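Local coordinates for Endoglucanase(Endo-1,4-beta-glucanase)protein (Pseudomonas stutzeri, PDB 6R2J) that probably hydrolyses beta-1,4-glucosidic bonds of cellulose, as a family 5 endoglucanase, and binds the disaccharide cellobiose, at residues F44-D49 with G301-Q306; R78-T83 with E128-H133; G176-W179 with Y183-P186. One frame throughout, in Å; residues are numbered along the deposited sequence. Where two conformers were deposited one is given.

Contact 1: residues F44-D49 with G301-Q306; sequences FKYYAD and GKDRPQ
Y46 and D303 meet across two backbones that stay well apart: the closest pair of CA atoms, Y46 CA and G301 CA, is 9.8 Å apart, so the gap is spanned by side chains and one water. Y46 covers about two thirds of it, and D303 reaches back. With its CG anti to the backbone N (chi1 175°), the ring points from helix 41-49 toward the 301-306 loop and carries the hydroxyl there. Y46 OH donates a short hydrogen bond to D303 OD1, 2.6 Å from oxygen to oxygen. The acceptor is reached from above the carboxylate plane, 50° out of it, and lies at the edge of the tyrosine ring, near its plane; ring and carboxylate are turned 55° against each other. The same hydroxyl also accepts a hydrogen bond from a water at 2.7 Å from Y46 OH. That water in turn takes the backbone proton of R304, its oxygen 3.0 Å from R304 N, and so ties the tyrosine to the N-cap residue of helix 305-311. Two bonds therefore grip the phenol oxygen, one given and one received. D303 has a second mate, since its OD2 makes a salt bridge with R311, and this should help keep the carboxylate charged. On the helix itself, Y46 CD2 sits 3.6 Å above the plane of the Y47 ring, over its centre, so an edge of one tyrosine covers a face of the next. The buried surface is small, 78 Å², which marks a polar link near the surface of the TIM barrel. Alongside this link, M307 of helix 305-311 touches both Y46 and Y47, while Y47 continues inward to V16 and I18 of strand 14-18.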
loop_
_atom_site.group_PDB
_atom_site.type_symbol
_atom_site.label_atom_id
_atom_site.label_comp_id
_atom_site.label_asym_id
_atom_site.label_seq_id
_atom_site.Cartn_x
_atom_site.Cartn_y
_atom_site.Cartn_z
ATOM N N PHE A 44 -12.242 -0.295 11.521
ATOM C CA PHE A 44 -12.768 -0.991 10.355
ATOM C C PHE A 44 -14.236 -0.669 10.142
ATOM O O PHE A 44 -14.680 -0.546 8.996
ATOM C CB PHE A 44 -12.550 -2.474 10.534
ATOM C CG PHE A 44 -11.097 -2.848 10.607
ATOM C CD1 PHE A 44 -10.389 -3.157 9.450
ATOM C CD2 PHE A 44 -10.408 -2.864 11.840
ATOM C CE1 PHE A 44 -9.067 -3.512 9.521
ATOM C CE2 PHE A 44 -9.051 -3.215 11.900
ATOM C CZ PHE A 44 -8.395 -3.548 10.750
ATOM N N LYS A 45 -14.994 -0.527 11.238
ATOM C CA LYS A 45 -16.402 -0.149 11.171
ATOM C C LYS A 45 -16.572 1.256 10.601
ATOM O O LYS A 45 -17.433 1.489 9.741
ATOM C CB LYS A 45 -17.013 -0.227 12.573
ATOM C CG LYS A 45 -18.525 0.079 12.706
ATOM C CD LYS A 45 -19.356 -0.505 11.598
ATOM C CE LYS A 45 -20.842 -0.406 11.900
ATOM N NZ LYS A 45 -21.167 0.319 13.140
ATOM N N TYR A 46 -15.781 2.215 11.081
ATOM C CA TYR A 46 -15.873 3.562 10.535
ATOM C C TYR A 46 -15.670 3.555 9.021
ATOM O O TYR A 46 -16.476 4.114 8.276
ATOM C CB TYR A 46 -14.867 4.502 11.199
ATOM C CG TYR A 46 -14.894 5.869 10.543
ATOM C CD1 TYR A 46 -15.939 6.736 10.762
ATOM C CD2 TYR A 46 -13.888 6.265 9.669
ATOM C CE1 TYR A 46 -15.973 7.974 10.121
ATOM C CE2 TYR A 46 -13.900 7.473 9.044
ATOM C CZ TYR A 46 -14.941 8.332 9.260
ATOM O OH TYR A 46 -14.961 9.553 8.618
ATOM N N TYR A 47 -14.586 2.952 8.538
ATOM C CA TYR A 47 -14.300 3.066 7.105
ATOM C C TYR A 47 -15.297 2.271 6.287
ATOM O O TYR A 47 -15.744 2.726 5.238
ATOM C CB TYR A 47 -12.843 2.710 6.811
ATOM C CG TYR A 47 -11.926 3.761 7.391
ATOM C CD1 TYR A 47 -11.731 4.999 6.746
ATOM C CD2 TYR A 47 -11.313 3.554 8.607
ATOM C CE1 TYR A 47 -10.915 5.989 7.299
ATOM C CE2 TYR A 47 -10.496 4.509 9.174
ATOM C CZ TYR A 47 -10.277 5.724 8.526
ATOM O OH TYR A 47 -9.439 6.649 9.118
ATOM N N ALA A 48 -15.712 1.107 6.778
ATOM C CA ALA A 48 -16.830 0.410 6.141
ATOM C C ALA A 48 -18.063 1.303 6.073
ATOM O O ALA A 48 -18.766 1.344 5.052
ATOM C CB ALA A 48 -17.176 -0.853 6.929
ATOM N N ASP A 49 -18.359 2.017 7.160
ATOM C CA ASP A 49 -19.544 2.873 7.154
ATOM C C ASP A 49 -19.451 3.947 6.074
ATOM O O ASP A 49 -20.472 4.414 5.561
ATOM C CB ASP A 49 -19.740 3.513 8.533
ATOM C CG ASP A 49 -20.372 2.568 9.542
ATOM O OD1 ASP A 49 -20.733 1.421 9.183
ATOM O OD2 ASP A 49 -20.500 2.978 10.711
ATOM N N GLY A 301 -15.674 12.494 16.264
ATOM C CA GLY A 301 -16.730 12.029 15.391
ATOM C C GLY A 301 -16.944 12.887 14.157
ATOM O O GLY A 301 -17.884 12.642 13.386
ATOM N N LYS A 302 -16.062 13.851 13.920
ATOM C CA LYS A 302 -16.140 14.735 12.767
ATOM C C LYS A 302 -15.311 14.152 11.619
ATOM O O LYS A 302 -14.084 14.000 11.727
ATOM C CB LYS A 302 -15.645 16.121 13.192
ATOM C CG LYS A 302 -15.870 17.250 12.182
ATOM C CD LYS A 302 -15.191 18.545 12.649
ATOM C CE LYS A 302 -13.666 18.498 12.418
ATOM N NZ LYS A 302 -12.888 18.035 13.624
ATOM N N ASP A 303 -15.988 13.838 10.517
ATOM C CA ASP A 303 -15.279 13.407 9.327
ATOM C C ASP A 303 -14.264 14.457 8.940
ATOM O O ASP A 303 -14.484 15.658 9.127
ATOM C CB ASP A 303 -16.221 13.252 8.141
ATOM C CG ASP A 303 -17.199 12.131 8.325
ATOM O OD1 ASP A 303 -16.914 11.161 9.096
ATOM O OD2 ASP A 303 -18.267 12.230 7.686
ATOM N N ARG A 304 -13.152 13.983 8.383
ATOM C CA ARG A 304 -12.068 14.807 7.889
ATOM C C ARG A 304 -12.376 15.314 6.489
ATOM O O ARG A 304 -13.175 14.721 5.753
ATOM C CB ARG A 304 -10.784 13.986 7.865
ATOM C CG ARG A 304 -10.273 13.652 9.254
ATOM C CD ARG A 304 -9.584 14.862 9.865
ATOM N NE ARG A 304 -8.228 15.006 9.329
ATOM C CZ ARG A 304 -7.552 16.149 9.256
ATOM N NH1 ARG A 304 -8.122 17.271 9.689
ATOM N NH2 ARG A 304 -6.310 16.145 8.765
ATOM N N PRO A 305 -11.760 16.432 6.101
ATOM C CA PRO A 305 -12.035 16.968 4.757
ATOM C C PRO A 305 -11.653 16.002 3.650
ATOM O O PRO A 305 -12.244 16.025 2.568
ATOM C CB PRO A 305 -11.192 18.255 4.684
ATOM C CG PRO A 305 -10.646 18.504 6.061
ATOM C CD PRO A 305 -10.744 17.211 6.840
ATOM N N GLN A 306 -10.637 15.174 3.882
ATOM C CA GLN A 306 -10.197 14.230 2.867
ATOM C C GLN A 306 -11.180 13.087 2.706
ATOM O O GLN A 306 -11.320 12.546 1.597
ATOM C CB GLN A 306 -8.810 13.681 3.212
ATOM C CG GLN A 306 -7.728 14.750 3.407
ATOM C CD GLN A 306 -7.568 15.164 4.862
ATOM O OE1 GLN A 306 -8.512 15.098 5.636
ATOM N NE2 GLN A 306 -6.361 15.598 5.237
HETATM O O HOH W 1 -12.679 11.016 8.503
#

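Contact 2: residues R78-T83 with E128-H133; sequences RLLKKT and ERFKGH
L80 and F130 supply the apolar part of this contact, their side chains crossing at about a right angle. L80 CB lies 3.7 Å from F130 CZ, and L80 CD1 adds a second touch at 4.0 Å from F130 CZ. The first torsion of F130 (chi1 -53°) turns the ring so that its CE1-CZ side meets helix 74-89, and F130 CE1 reaches the helix backbone too, 4.0 Å from K81 N. Helix 74-89 precedes strand 93-98 in the chain and helix 116-130 follows it, as in the alternating beta/alpha units of a TIM barrel; L80 and F130 both rest on L96 of that strand, and F130 also touches I77 and L84. Replacing F130 with an alanine would probably leave L80 and L96 without their shared aromatic neighbour and open a gap between the two helices.

The polar part lies where helix 116-130 ends. A type II beta turn from F130 to H133, closed by H133 N bonding to F130 O at 3.1 Å, swings the imidazole back toward helix 74-89. K81, bent at chi2 (71°) and chi3 (106°), curls along this ring: K81 CD is 3.6 Å from H133 CD2, and K81 NZ comes to the ring edge, near its plane, 3.3 Å from H133 CD2. Such an edge position is not a cation-pi stack. Both ring nitrogens are engaged, NE2 with D85 and ND1 with the backbone N of G135, which fixes the imidazole's rotation.

One water bridges the segments: it accepts from K81 NZ at 3.0 Å and donates only weakly to R129 O.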
loop_
_atom_site.group_PDB
_atom_site.type_symbol
_atom_site.label_atom_id
_atom_site.label_comp_id
_atom_site.label_asym_id
_atom_site.label_seq_id
_atom_site.Cartn_x
_atom_site.Cartn_y
_atom_site.Cartn_z
ATOM N N ARG A 78 -0.466 -13.074 15.431
ATOM C CA ARG A 78 -1.792 -12.969 16.042
ATOM C C ARG A 78 -2.367 -11.568 15.840
ATOM O O ARG A 78 -3.555 -11.408 15.538
ATOM C CB ARG A 78 -1.657 -13.383 17.526
ATOM C CG ARG A 78 -2.927 -13.362 18.406
ATOM C CD ARG A 78 -2.619 -13.343 19.966
ATOM N NE ARG A 78 -1.534 -12.408 20.325
ATOM C CZ ARG A 78 -1.620 -11.075 20.285
ATOM N NH1 ARG A 78 -2.763 -10.477 19.942
ATOM N NH2 ARG A 78 -0.559 -10.340 20.616
ATOM N N LEU A 79 -1.525 -10.540 15.927
ATOM C CA LEU A 79 -2.018 -9.176 15.742
ATOM C C LEU A 79 -2.413 -8.924 14.290
ATOM O O LEU A 79 -3.412 -8.248 14.017
ATOM C CB LEU A 79 -0.932 -8.196 16.176
ATOM C CG LEU A 79 -0.747 -7.970 17.672
ATOM C CD1 LEU A 79 0.608 -7.339 17.939
ATOM C CD2 LEU A 79 -1.914 -7.103 18.173
ATOM N N LEU A 80 -1.648 -9.472 13.351
ATOM C CA LEU A 80 -2.015 -9.359 11.943
ATOM C C LEU A 80 -3.263 -10.182 11.628
ATOM O O LEU A 80 -4.117 -9.751 10.844
ATOM C CB LEU A 80 -0.830 -9.801 11.095
ATOM C CG LEU A 80 0.365 -8.854 11.008
ATOM C CD1 LEU A 80 1.586 -9.521 10.361
ATOM C CD2 LEU A 80 -0.050 -7.657 10.234
ATOM N N LYS A 81 -3.397 -11.362 12.229
ATOM C CA LYS A 81 -4.594 -12.173 12.013
ATOM C C LYS A 81 -5.852 -11.445 12.492
ATOM O O LYS A 81 -6.907 -11.489 11.839
ATOM C CB LYS A 81 -4.437 -13.491 12.756
ATOM C CG LYS A 81 -5.756 -14.196 13.000
ATOM C CD LYS A 81 -6.335 -14.756 11.678
ATOM C CE LYS A 81 -6.193 -16.298 11.596
ATOM N NZ LYS A 81 -7.183 -16.872 10.637
ATOM N N LYS A 82 -5.758 -10.821 13.670
ATOM C CA LYS A 82 -6.838 -10.008 14.197
ATOM C C LYS A 82 -7.223 -8.934 13.195
ATOM O O LYS A 82 -8.409 -8.717 12.930
ATOM C CB LYS A 82 -6.397 -9.393 15.538
ATOM C CG LYS A 82 -7.324 -8.308 16.072
ATOM C CD LYS A 82 -6.938 -7.780 17.462
ATOM C CE LYS A 82 -7.875 -6.629 17.856
ATOM N NZ LYS A 82 -7.502 -5.921 19.126
ATOM N N THR A 83 -6.216 -8.250 12.626
ATOM C CA THR A 83 -6.455 -7.195 11.641
ATOM C C THR A 83 -7.241 -7.749 10.458
ATOM O O THR A 83 -8.234 -7.153 10.021
ATOM C CB THR A 83 -5.105 -6.611 11.204
ATOM O OG1 THR A 83 -4.492 -5.987 12.356
ATOM C CG2 THR A 83 -5.273 -5.618 10.059
ATOM N N GLU A 128 2.150 -18.989 4.518
ATOM C CA GLU A 128 1.630 -20.160 5.220
ATOM C C GLU A 128 0.707 -19.759 6.364
ATOM O O GLU A 128 -0.281 -20.442 6.635
ATOM C CB GLU A 128 2.796 -20.989 5.779
ATOM C CG GLU A 128 3.646 -21.784 4.751
ATOM C CD GLU A 128 4.960 -22.321 5.358
ATOM O OE1 GLU A 128 5.023 -22.486 6.592
ATOM O OE2 GLU A 128 5.939 -22.576 4.616
ATOM N N ARG A 129 0.998 -18.651 7.039
ATOM C CA ARG A 129 0.146 -18.249 8.156
ATOM C C ARG A 129 -1.205 -17.683 7.693
ATOM O O ARG A 129 -2.222 -17.861 8.382
ATOM C CB ARG A 129 0.863 -17.201 9.009
ATOM C CG ARG A 129 2.219 -17.576 9.602
ATOM C CD ARG A 129 2.107 -18.683 10.656
ATOM N NE ARG A 129 3.449 -19.044 11.109
ATOM C CZ ARG A 129 3.911 -18.828 12.339
ATOM N NH1 ARG A 129 3.111 -18.279 13.256
ATOM N NH2 ARG A 129 5.153 -19.157 12.670
ATOM N N PHE A 130 -1.240 -16.952 6.560
ATOM C CA PHE A 130 -2.439 -16.205 6.159
ATOM C C PHE A 130 -3.149 -16.728 4.914
ATOM O O PHE A 130 -4.245 -16.254 4.601
ATOM C CB PHE A 130 -2.110 -14.714 5.981
ATOM C CG PHE A 130 -1.426 -14.103 7.166
ATOM C CD1 PHE A 130 -2.038 -14.063 8.379
ATOM C CD2 PHE A 130 -0.163 -13.567 7.055
ATOM C CE1 PHE A 130 -1.386 -13.470 9.484
ATOM C CE2 PHE A 130 0.490 -12.996 8.136
ATOM C CZ PHE A 130 -0.125 -12.943 9.354
ATOM N N LYS A 131 -2.596 -17.722 4.242
ATOM C CA LYS A 131 -3.236 -18.403 3.122
ATOM C C LYS A 131 -4.707 -18.694 3.390
ATOM O O LYS A 131 -5.059 -19.391 4.354
ATOM C CB LYS A 131 -2.470 -19.717 2.865
ATOM C CG LYS A 131 -3.037 -20.667 1.790
ATOM C CD LYS A 131 -2.251 -22.000 1.747
ATOM C CE LYS A 131 -2.790 -22.974 0.649
ATOM N NZ LYS A 131 -3.756 -24.016 1.187
ATOM N N GLY A 132 -5.561 -18.166 2.527
ATOM C CA GLY A 132 -6.971 -18.488 2.565
ATOM C C GLY A 132 -7.822 -17.604 3.448
ATOM O O GLY A 132 -9.036 -17.847 3.558
ATOM N N HIS A 133 -7.231 -16.600 4.082
ATOM C CA HIS A 133 -7.981 -15.792 5.019
ATOM C C HIS A 133 -8.972 -14.930 4.249
ATOM O O HIS A 133 -8.593 -14.297 3.255
ATOM C CB HIS A 133 -7.066 -14.907 5.864
ATOM C CG HIS A 133 -7.778 -14.309 7.028
ATOM N ND1 HIS A 133 -8.842 -13.447 6.879
ATOM C CD2 HIS A 133 -7.655 -14.529 8.355
ATOM C CE1 HIS A 133 -9.329 -13.144 8.065
ATOM N NE2 HIS A 133 -8.620 -13.780 8.978
HETATM O O HOH W 2 -5.475 -17.164 8.138
#

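Contact 3: residues G176-W179 with Y183-P186; sequences GERW and YHWP. With BGC (beta-D-glucopyranose), chain E; BGC (beta-D-glucopyranose), chain B.
R178 lays its guanidinium flat on the imidazole of H184, with planes 8° apart and centres separated by 3.7 Å. The stack is offset: R178 NE stands over the middle of the ring, and R178 CD makes a CH-pi contact 3.4 Å from the H184 ring centroid. Although R178 NE is 3.0 Å from H184 ND1, the angle is too poor for a hydrogen bond, as face-on stacking implies; ND1 is bonded instead to S181, which holds the imidazole in its rotation. Y183 covers the other face of H184 with CD2.

A chi1 of -151°, roughly anti, and a bend at chi2 bring the guanidinium across the imidazole. Lying flat leaves the guanidinium edge turned to the sugars, and R178 NH2 donates to O6 of the chain B glucose at 2.6 Å and 169°. W179 offers a face to the same sugar, whose C3 lies 3.7 Å from W179 CD2, while O3 of the chain E glucose is 2.7 Å from W179 O.

At the start of the segment, G176 N approaches W185 CH2 at 3.5 Å, and a CB on this glycine would come tight against that ring, about 3.1 Å from W185 CH2. Directly after strand 171-175 of the barrel, this makes a sugar-binding wall of aromatic platform and stacked arginine, consistent with the glycan cleft of family 5 cellulases at the C-terminal ends of the strands.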
loop_
_atom_site.group_PDB
_atom_site.type_symbol
_atom_site.label_atom_id
_atom_site.label_comp_id
_atom_site.label_asym_id
_atom_site.label_seq_id
_atom_site.Cartn_x
_atom_site.Cartn_y
_atom_site.Cartn_z
ATOM N N GLY A 176 8.314 -0.585 -7.276
ATOM C CA GLY A 176 9.563 -0.358 -7.956
ATOM C C GLY A 176 10.487 0.581 -7.191
ATOM O O GLY A 176 10.188 1.107 -6.122
ATOM N N GLU A 177 11.642 0.785 -7.797
ATOM C CA GLU A 177 12.721 1.594 -7.259
ATOM C C GLU A 177 12.331 3.088 -7.245
ATOM O O GLU A 177 11.202 3.500 -7.600
ATOM C CB GLU A 177 13.991 1.208 -8.031
ATOM C CG GLU A 177 15.296 1.903 -7.802
ATOM C CD GLU A 177 15.855 1.836 -6.393
ATOM O OE1 GLU A 177 15.776 2.902 -5.797
ATOM O OE2 GLU A 177 16.412 0.803 -5.911
ATOM N N ARG A 178 13.266 3.891 -6.730
ATOM C CA ARG A 178 13.043 5.312 -6.510
ATOM C C ARG A 178 11.806 5.573 -5.655
ATOM O O ARG A 178 10.979 6.434 -5.969
ATOM C CB ARG A 178 12.949 6.097 -7.817
ATOM C CG ARG A 178 13.423 7.551 -7.646
ATOM C CD ARG A 178 12.561 8.505 -8.443
ATOM N NE ARG A 178 12.669 9.870 -7.905
ATOM C CZ ARG A 178 12.174 10.256 -6.727
ATOM N NH1 ARG A 178 11.499 9.375 -5.958
ATOM N NH2 ARG A 178 12.356 11.524 -6.321
ATOM N N TRP A 179 11.685 4.823 -4.570
ATOM C CA TRP A 179 10.587 4.959 -3.609
ATOM C C TRP A 179 9.235 4.621 -4.230
ATOM O O TRP A 179 8.196 5.131 -3.799
ATOM C CB TRP A 179 10.548 6.323 -2.916
ATOM C CG TRP A 179 11.869 6.769 -2.306
ATOM C CD1 TRP A 179 12.926 7.322 -2.977
ATOM C CD2 TRP A 179 12.259 6.738 -0.910
ATOM N NE1 TRP A 179 13.950 7.623 -2.095
ATOM C CE2 TRP A 179 13.559 7.288 -0.823
ATOM C CE3 TRP A 179 11.647 6.295 0.265
ATOM C CZ2 TRP A 179 14.240 7.421 0.403
ATOM C CZ3 TRP A 179 12.332 6.428 1.471
ATOM C CH2 TRP A 179 13.608 6.984 1.526
ATOM N N TYR A 183 5.585 9.056 -10.906
ATOM C CA TYR A 183 6.070 9.964 -11.941
ATOM C C TYR A 183 7.336 9.423 -12.599
ATOM O O TYR A 183 7.507 9.505 -13.827
ATOM C CB TYR A 183 6.323 11.344 -11.302
ATOM C CG TYR A 183 6.922 12.329 -12.261
ATOM C CD1 TYR A 183 6.136 12.933 -13.244
ATOM C CD2 TYR A 183 8.289 12.618 -12.236
ATOM C CE1 TYR A 183 6.693 13.804 -14.167
ATOM C CE2 TYR A 183 8.846 13.474 -13.164
ATOM C CZ TYR A 183 8.043 14.063 -14.108
ATOM O OH TYR A 183 8.586 14.920 -15.015
ATOM N N HIS A 184 8.227 8.844 -11.794
ATOM C CA HIS A 184 9.524 8.398 -12.265
ATOM C C HIS A 184 9.502 6.976 -12.803
ATOM O O HIS A 184 10.534 6.526 -13.328
ATOM C CB HIS A 184 10.556 8.493 -11.122
ATOM C CG HIS A 184 10.759 9.886 -10.592
ATOM N ND1 HIS A 184 10.146 10.361 -9.449
ATOM C CD2 HIS A 184 11.513 10.912 -11.060
ATOM C CE1 HIS A 184 10.510 11.617 -9.242
ATOM N NE2 HIS A 184 11.347 11.973 -10.202
ATOM N N TRP A 185 8.362 6.276 -12.672
ATOM C CA TRP A 185 8.274 4.852 -12.966
ATOM C C TRP A 185 8.851 4.475 -14.330
ATOM O O TRP A 185 9.635 3.514 -14.402
ATOM C CB TRP A 185 6.798 4.456 -12.833
ATOM C CG TRP A 185 6.643 3.021 -12.863
ATOM C CD1 TRP A 185 6.624 2.217 -13.975
ATOM C CD2 TRP A 185 6.517 2.166 -11.744
ATOM N NE1 TRP A 185 6.532 0.902 -13.602
ATOM C CE2 TRP A 185 6.441 0.842 -12.235
ATOM C CE3 TRP A 185 6.468 2.381 -10.368
ATOM C CZ2 TRP A 185 6.313 -0.275 -11.379
ATOM C CZ3 TRP A 185 6.335 1.285 -9.528
ATOM C CH2 TRP A 185 6.255 -0.028 -10.034
ATOM N N PRO A 186 8.500 5.154 -15.429
ATOM C CA PRO A 186 8.950 4.683 -16.750
ATOM C C PRO A 186 10.425 4.856 -16.950
ATOM O O PRO A 186 11.002 4.207 -17.830
ATOM C CB PRO A 186 8.182 5.557 -17.748
ATOM C CG PRO A 186 7.188 6.272 -16.993
ATOM C CD PRO A 186 7.583 6.307 -15.529
HETATM C C2 BGC E . 9.249 9.528 -4.031
HETATM C C3 BGC E . 8.235 8.542 -4.517
HETATM C C4 BGC E . 7.493 8.154 -3.280
HETATM C C5 BGC E . 7.330 9.193 -2.216
HETATM C C6 BGC E . 6.500 8.495 -1.181
HETATM C C1 BGC E . 9.128 10.468 -2.804
HETATM O O2 BGC E . 9.798 10.149 -5.264
HETATM O O3 BGC E . 8.827 7.391 -5.131
HETATM O O4 BGC E . 6.355 7.617 -3.913
HETATM O O5 BGC E . 8.707 9.547 -1.717
HETATM O O6 BGC E . 6.676 9.215 0.068
HETATM C C2 BGC B . 11.857 11.030 0.450
HETATM C C3 BGC B . 11.066 10.265 -0.580
HETATM C C4 BGC B . 10.995 11.256 -1.709
HETATM C C5 BGC B . 12.396 11.704 -2.245
HETATM C C6 BGC B . 12.350 12.824 -3.312
HETATM C C1 BGC B . 13.315 11.187 -0.021
HETATM O O1 BGC B . 14.210 11.705 0.912
HETATM O O2 BGC B . 11.930 10.389 1.715
HETATM O O3 BGC B . 9.701 9.975 -0.259
HETATM O O4 BGC B . 10.361 10.951 -2.944
HETATM O O5 BGC B . 13.451 12.052 -1.267
HETATM O O6 BGC B . 11.257 12.541 -4.172
#

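Overall arrangement
Contacts 1 and 2 are neighbours on the helical shell of the TIM barrel: their centres are 25 Å apart, yet F44 CZ of helix 41-49 touches T83 O of helix 74-89 at 3.7 Å. Contact 3 lies across the chain's centre from both, about 31 Å from contact 1 and 30 Å from contact 2 between centres, and touches neither. Along the chain, 44-49 pairs with 301-306 over a span that takes in the other two, whereas contact 2 closes before contact 3 opens. Shell packing around strands 14-18 and 93-98 is thus separate in space from the sugar-binding wall after strand 171-175, though all these strands belong to one eight-stranded parallel sheet.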